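Local atomic coordinates of LIP (Serratia marcescens, PDB entry 4A1R), a protein that serves as a membrane-bound component of the type VI secretion system, probably a TssJ-family lipoprotein with a beta-sandwich fold. Residues D66-F71 with K79-Q84; I92-E97 with S140-V145. All blocks are in the same frame, centred on the assembly; numbering follows the deposited sequence.

Contact 1: D66-F71 with K79-Q84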
loop_
_atom_site.group_PDB
_atom_site.type_symbol
_atom_site.label_atom_id
_atom_site.label_comp_id
_atom_site.label_asym_id
_atom_site.label_seq_id
_atom_site.Cartn_x
_atom_site.Cartn_y
_atom_site.Cartn_z
ATOM N N ASP A 66 1.624 9.407 6.943
ATOM C CA ASP A 66 0.639 9.927 5.986
ATOM C C ASP A 66 -0.297 8.782 5.597
ATOM O O ASP A 66 0.119 7.645 5.675
ATOM C CB ASP A 66 1.383 10.408 4.729
ATOM C CG ASP A 66 0.652 11.502 4.000
ATOM O OD1 ASP A 66 -0.433 11.916 4.469
ATOM O OD2 ASP A 66 1.166 11.950 2.953
ATOM N N SER A 67 -1.539 9.085 5.191
ATOM C CA SER A 67 -2.420 8.041 4.599
ATOM C C SER A 67 -3.378 8.538 3.516
ATOM O O SER A 67 -3.805 9.696 3.511
ATOM C CB SER A 67 -3.181 7.276 5.676
ATOM O OG SER A 67 -4.015 8.165 6.349
ATOM N N ASP A 68 -3.703 7.653 2.584
ATOM C CA ASP A 68 -4.599 7.992 1.480
ATOM C C ASP A 68 -5.408 6.751 1.153
ATOM O O ASP A 68 -5.160 5.671 1.733
ATOM C CB ASP A 68 -3.842 8.565 0.275
ATOM C CG ASP A 68 -4.724 9.469 -0.642
ATOM O OD1 ASP A 68 -5.906 9.799 -0.322
ATOM O OD2 ASP A 68 -4.219 9.862 -1.708
ATOM N N GLN A 69 -6.427 6.906 0.313
ATOM C CA GLN A 69 -7.346 5.785 0.036
ATOM C C GLN A 69 -8.068 6.039 -1.263
ATOM O O GLN A 69 -8.156 7.198 -1.763
ATOM C CB GLN A 69 -8.349 5.544 1.186
ATOM C CG GLN A 69 -9.316 6.690 1.473
ATOM C CD GLN A 69 -10.293 6.368 2.584
ATOM O OE1 GLN A 69 -11.480 6.239 2.333
ATOM N NE2 GLN A 69 -9.794 6.173 3.806
ATOM N N PHE A 70 -8.586 4.958 -1.815
ATOM C CA PHE A 70 -9.392 4.987 -3.025
ATOM C C PHE A 70 -10.121 3.659 -3.072
ATOM O O PHE A 70 -9.882 2.796 -2.218
ATOM C CB PHE A 70 -8.497 5.182 -4.254
ATOM C CG PHE A 70 -7.487 4.064 -4.467
ATOM C CD1 PHE A 70 -6.257 4.068 -3.820
ATOM C CD2 PHE A 70 -7.789 3.003 -5.307
ATOM C CE1 PHE A 70 -5.337 3.045 -4.036
ATOM C CE2 PHE A 70 -6.875 1.996 -5.541
ATOM C CZ PHE A 70 -5.651 2.010 -4.899
ATOM N N PHE A 71 -11.059 3.535 -4.009
ATOM C CA PHE A 71 -11.723 2.268 -4.325
ATOM C C PHE A 71 -11.246 1.707 -5.659
ATOM O O PHE A 71 -11.006 2.452 -6.628
ATOM C CB PHE A 71 -13.234 2.435 -4.426
ATOM C CG PHE A 71 -13.931 2.501 -3.108
ATOM C CD1 PHE A 71 -14.059 3.716 -2.439
ATOM C CD2 PHE A 71 -14.457 1.354 -2.520
ATOM C CE1 PHE A 71 -14.706 3.789 -1.210
ATOM C CE2 PHE A 71 -15.112 1.430 -1.294
ATOM C CZ PHE A 71 -15.235 2.640 -0.638
ATOM N N LYS A 79 -4.666 1.380 -12.101
ATOM C CA LYS A 79 -5.130 2.508 -11.324
ATOM C C LYS A 79 -3.976 2.937 -10.432
ATOM O O LYS A 79 -3.451 2.115 -9.663
ATOM C CB LYS A 79 -6.358 2.113 -10.505
ATOM C CG LYS A 79 -6.830 3.189 -9.542
ATOM C CD LYS A 79 -8.220 2.896 -9.038
ATOM C CE LYS A 79 -9.177 4.005 -9.467
ATOM N NZ LYS A 79 -10.595 3.688 -9.172
ATOM N N LYS A 80 -3.601 4.222 -10.531
ATOM C CA LYS A 80 -2.391 4.733 -9.893
ATOM C C LYS A 80 -2.694 5.644 -8.713
ATOM O O LYS A 80 -3.523 6.565 -8.803
ATOM C CB LYS A 80 -1.511 5.494 -10.920
ATOM C CG LYS A 80 -0.210 6.024 -10.312
ATOM C CD LYS A 80 0.748 6.566 -11.365
ATOM C CE LYS A 80 1.311 5.465 -12.273
ATOM N NZ LYS A 80 2.257 6.068 -13.283
ATOM N N LEU A 81 -2.017 5.400 -7.606
ATOM C CA LEU A 81 -2.071 6.308 -6.496
ATOM C C LEU A 81 -0.647 6.564 -6.038
ATOM O O LEU A 81 0.128 5.633 -5.846
ATOM C CB LEU A 81 -2.898 5.732 -5.336
ATOM C CG LEU A 81 -3.216 6.709 -4.187
ATOM C CD1 LEU A 81 -4.289 7.701 -4.615
ATOM C CD2 LEU A 81 -3.644 5.963 -2.933
ATOM N N GLY A 82 -0.298 7.835 -5.868
ATOM C CA GLY A 82 1.025 8.177 -5.383
ATOM C C GLY A 82 1.020 9.401 -4.506
ATOM O O GLY A 82 -0.015 10.063 -4.354
ATOM N N GLY A 83 2.176 9.704 -3.913
ATOM C CA GLY A 83 2.296 10.881 -3.076
ATOM C C GLY A 83 3.769 11.173 -2.832
ATOM O O GLY A 83 4.638 10.516 -3.404
ATOM N N GLN A 84 4.019 12.137 -1.963
ATOM C CA GLN A 84 5.376 12.515 -1.582
ATOM C C GLN A 84 5.790 11.644 -0.452
ATOM O O GLN A 84 4.992 11.328 0.449
ATOM C CB GLN A 84 5.442 13.982 -1.130
ATOM C CG GLN A 84 5.258 14.963 -2.265
ATOM C CD GLN A 84 5.476 16.395 -1.826
ATOM O OE1 GLN A 84 6.011 17.199 -2.579
ATOM N NE2 GLN A 84 5.072 16.720 -0.610
HETATM O O HOH W 1 2.235 10.516 0.677
HETATM O O HOH W 2 -1.463 10.180 -1.816
#
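Leu81 overlaps the rim of the Phe70 ring: its CD2 methyl lies near the ring plane, 3.3 Å from Phe70 CD1, while Leu81 CB stands off the ring plane, 3.9 Å from Phe70 CE1. Phe70 chi1 is 62°, which sets the ring between its own backbone N and carbonyl carbon and carries it toward 79-84, where Leu81 meets its CD1–CE1 side and Lys79 its CD2–CE2 side. There the aliphatic chain of Lys79 passes obliquely, with Lys79 CD 3.8 Å from Phe70 CD2. The lysine then bends at chi3, and its NZ donates to Phe71 O at 2.9 Å, with a C=O...N angle of 168°. Gln76 takes a second hydrogen bond from the same ammonium group.

Toward the other end direct contact gives way to water. Asp68 OD2 rests 3.6 Å from Leu81 CD1 and also accepts from a water that bridges to Gly82 O. A second water joins Asp66 OD2 to Gln84 O in the same manner, so two carboxylates reach the opposite backbone through solvent. Phe14 of strand 9-16 meets Phe70 edge-to-face. The two strands run antiparallel at 166° with axes 8.6 Å apart and share no backbone hydrogen bonds; each pairs instead within its own sheet, 66-71 with 31-38 and 79-84 with 9-16. This is the facing of two outermost strands along one edge of a beta-sandwich.

Contact 2: I92-E97 with S140-V145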
loop_
_atom_site.group_PDB
_atom_site.type_symbol
_atom_site.label_atom_id
_atom_site.label_comp_id
_atom_site.label_asym_id
_atom_site.label_seq_id
_atom_site.Cartn_x
_atom_site.Cartn_y
_atom_site.Cartn_z
ATOM N N ILE A 92 5.883 1.621 2.952
ATOM C CA ILE A 92 4.497 1.889 2.482
ATOM C C ILE A 92 3.608 0.695 2.904
ATOM O O ILE A 92 3.841 -0.446 2.477
ATOM C CB ILE A 92 4.429 2.077 0.937
ATOM C CG1 ILE A 92 5.345 3.200 0.463
ATOM C CG2 ILE A 92 2.999 2.290 0.430
ATOM C CD1 ILE A 92 5.161 4.532 1.157
ATOM N N GLY A 93 2.613 0.949 3.754
ATOM C CA GLY A 93 1.645 -0.100 4.145
ATOM C C GLY A 93 0.433 -0.041 3.219
ATOM O O GLY A 93 -0.022 1.045 2.847
ATOM N N VAL A 94 -0.098 -1.190 2.823
ATOM C CA VAL A 94 -1.270 -1.195 1.940
ATOM C C VAL A 94 -2.282 -2.110 2.623
ATOM O O VAL A 94 -1.911 -3.207 3.095
ATOM C CB VAL A 94 -0.967 -1.682 0.499
ATOM C CG1 VAL A 94 -2.183 -1.490 -0.410
ATOM C CG2 VAL A 94 0.239 -0.962 -0.095
ATOM N N ILE A 95 -3.527 -1.635 2.719
ATOM C CA ILE A 95 -4.652 -2.366 3.334
ATOM C C ILE A 95 -5.745 -2.500 2.265
ATOM O O ILE A 95 -6.046 -1.539 1.549
ATOM C CB ILE A 95 -5.246 -1.585 4.560
ATOM C CG1 ILE A 95 -4.204 -1.409 5.660
ATOM C CG2 ILE A 95 -6.498 -2.290 5.138
ATOM C CD1 ILE A 95 -4.611 -0.496 6.799
ATOM N N ALA A 96 -6.343 -3.681 2.137
ATOM C CA ALA A 96 -7.455 -3.883 1.183
ATOM C C ALA A 96 -8.620 -4.365 2.054
ATOM O O ALA A 96 -8.491 -5.392 2.706
ATOM C CB ALA A 96 -7.118 -4.977 0.192
ATOM N N GLU A 97 -9.724 -3.630 2.080
ATOM C CA GLU A 97 -10.827 -3.962 3.027
ATOM C C GLU A 97 -11.790 -4.991 2.386
ATOM O O GLU A 97 -12.929 -4.669 1.995
ATOM C CB GLU A 97 -11.554 -2.686 3.474
ATOM C CG GLU A 97 -10.608 -1.649 4.117
ATOM C CD GLU A 97 -11.307 -0.510 4.876
ATOM O OE1 GLU A 97 -12.541 -0.410 4.814
ATOM O OE2 GLU A 97 -10.589 0.286 5.538
ATOM N N SER A 140 -7.341 -13.880 -3.344
ATOM C CA SER A 140 -6.822 -14.308 -2.052
ATOM C C SER A 140 -6.156 -13.183 -1.254
ATOM O O SER A 140 -5.747 -13.394 -0.131
ATOM C CB SER A 140 -5.884 -15.518 -2.204
ATOM O OG SER A 140 -4.659 -15.176 -2.863
ATOM N N GLY A 141 -6.059 -11.979 -1.818
ATOM C CA GLY A 141 -5.357 -10.911 -1.111
ATOM C C GLY A 141 -4.510 -10.056 -2.037
ATOM O O GLY A 141 -4.553 -10.184 -3.261
ATOM N N LEU A 142 -3.767 -9.153 -1.428
ATOM C CA LEU A 142 -2.911 -8.248 -2.166
ATOM C C LEU A 142 -1.600 -8.975 -2.427
ATOM O O LEU A 142 -1.077 -9.667 -1.523
ATOM C CB LEU A 142 -2.552 -7.045 -1.294
ATOM C CG LEU A 142 -3.638 -6.013 -0.976
ATOM C CD1 LEU A 142 -3.310 -5.263 0.287
ATOM C CD2 LEU A 142 -3.857 -5.058 -2.146
ATOM N N ARG A 143 -1.032 -8.760 -3.613
ATOM C CA ARG A 143 0.331 -9.208 -3.832
ATOM C C ARG A 143 1.083 -8.266 -4.791
ATOM O O ARG A 143 0.512 -7.770 -5.769
ATOM C CB ARG A 143 0.346 -10.622 -4.365
ATOM C CG ARG A 143 -0.254 -10.726 -5.740
ATOM C CD ARG A 143 -0.209 -12.139 -6.291
ATOM N NE ARG A 143 -0.435 -12.085 -7.731
ATOM C CZ ARG A 143 -1.626 -12.122 -8.314
ATOM N NH1 ARG A 143 -2.737 -12.256 -7.589
ATOM N NH2 ARG A 143 -1.699 -12.040 -9.632
ATOM N N PRO A 144 2.353 -8.019 -4.491
ATOM C CA PRO A 144 3.162 -7.303 -5.486
ATOM C C PRO A 144 3.385 -8.154 -6.745
ATOM O O PRO A 144 3.371 -9.381 -6.660
ATOM C CB PRO A 144 4.462 -6.995 -4.741
ATOM C CG PRO A 144 4.480 -7.891 -3.539
ATOM C CD PRO A 144 3.054 -8.221 -3.206
ATOM N N VAL A 145 3.538 -7.490 -7.897
ATOM C CA VAL A 145 3.821 -8.118 -9.203
ATOM C C VAL A 145 5.337 -8.073 -9.496
ATOM O O VAL A 145 5.989 -7.071 -9.199
ATOM C CB VAL A 145 3.092 -7.378 -10.350
ATOM C CG1 VAL A 145 3.151 -8.171 -11.649
ATOM C CG2 VAL A 145 1.649 -7.111 -9.987
#
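Leu142 reaches across from strand 141-144 and sets its branched end against Ala96, with Leu142 CG 3.8 Å from Ala96 CB. Both methyls of the leucine stay close to that same CB, so the short alanine side chain meets the whole fork. Leu142 CD1 extends further along strand 92-96 to Val94, 4.0 Å from Val94 CG1 and 3.8 Å from the backbone Val94 O. The valine branch that does this touching is CG1, placed anti to its backbone N (chi1 -173°), and the two side chains meet at a slant.

This tight part is small and its side-chain contacts are apolar: Val94, Ala96 and Leu142 are all buried, and no hydrogen bond crosses between the segments. Ile108 touches both Val94 and Leu142, Ile135 also packs on Leu142, and Phe14 and Leu12 cover Val94, extending the patch into a wider hydrophobic layer. Past Leu142 the segment turns to the surface: Arg143, Pro144 and Val145 are exposed and do not meet 92-97, while Ser140 is exposed at the opposite end. Gly141, just before the leucine, takes a positive phi (140°) that suits a residue without a side chain.

The strand axes approach to 7.8 Å at 146°, roughly antiparallel, and each strand bonds within its own sheet: Val94 and Ala96 pair with Ile108 and Trp106, whereas 141-144 is an outermost strand beside 130-138. A leucine from an edge strand packed on the inward residues of an inner strand in the facing sheet is the interior packing of a beta-sandwich.

In the fold
Both contacts span the same two sheets of the sandwich, but at different depths. Contact 2 belongs to the core, with every touching residue buried and its side-chain contacts apolar, whereas contact 1 lies at the surface and mixes an aromatic–aliphatic cluster with a lysine–carbonyl bond and bridging waters. Contact 1 joins the outermost strands 64-72 and 79-84; contact 2 brings the other outermost strand of the mixed sheet, 141-144, onto the inner strand 91-96. Their centres are 13 Å apart and they do not touch, yet Phe14 of strand 9-16 meets Phe70 in the first and Val94 in the second, linking the two through the interior.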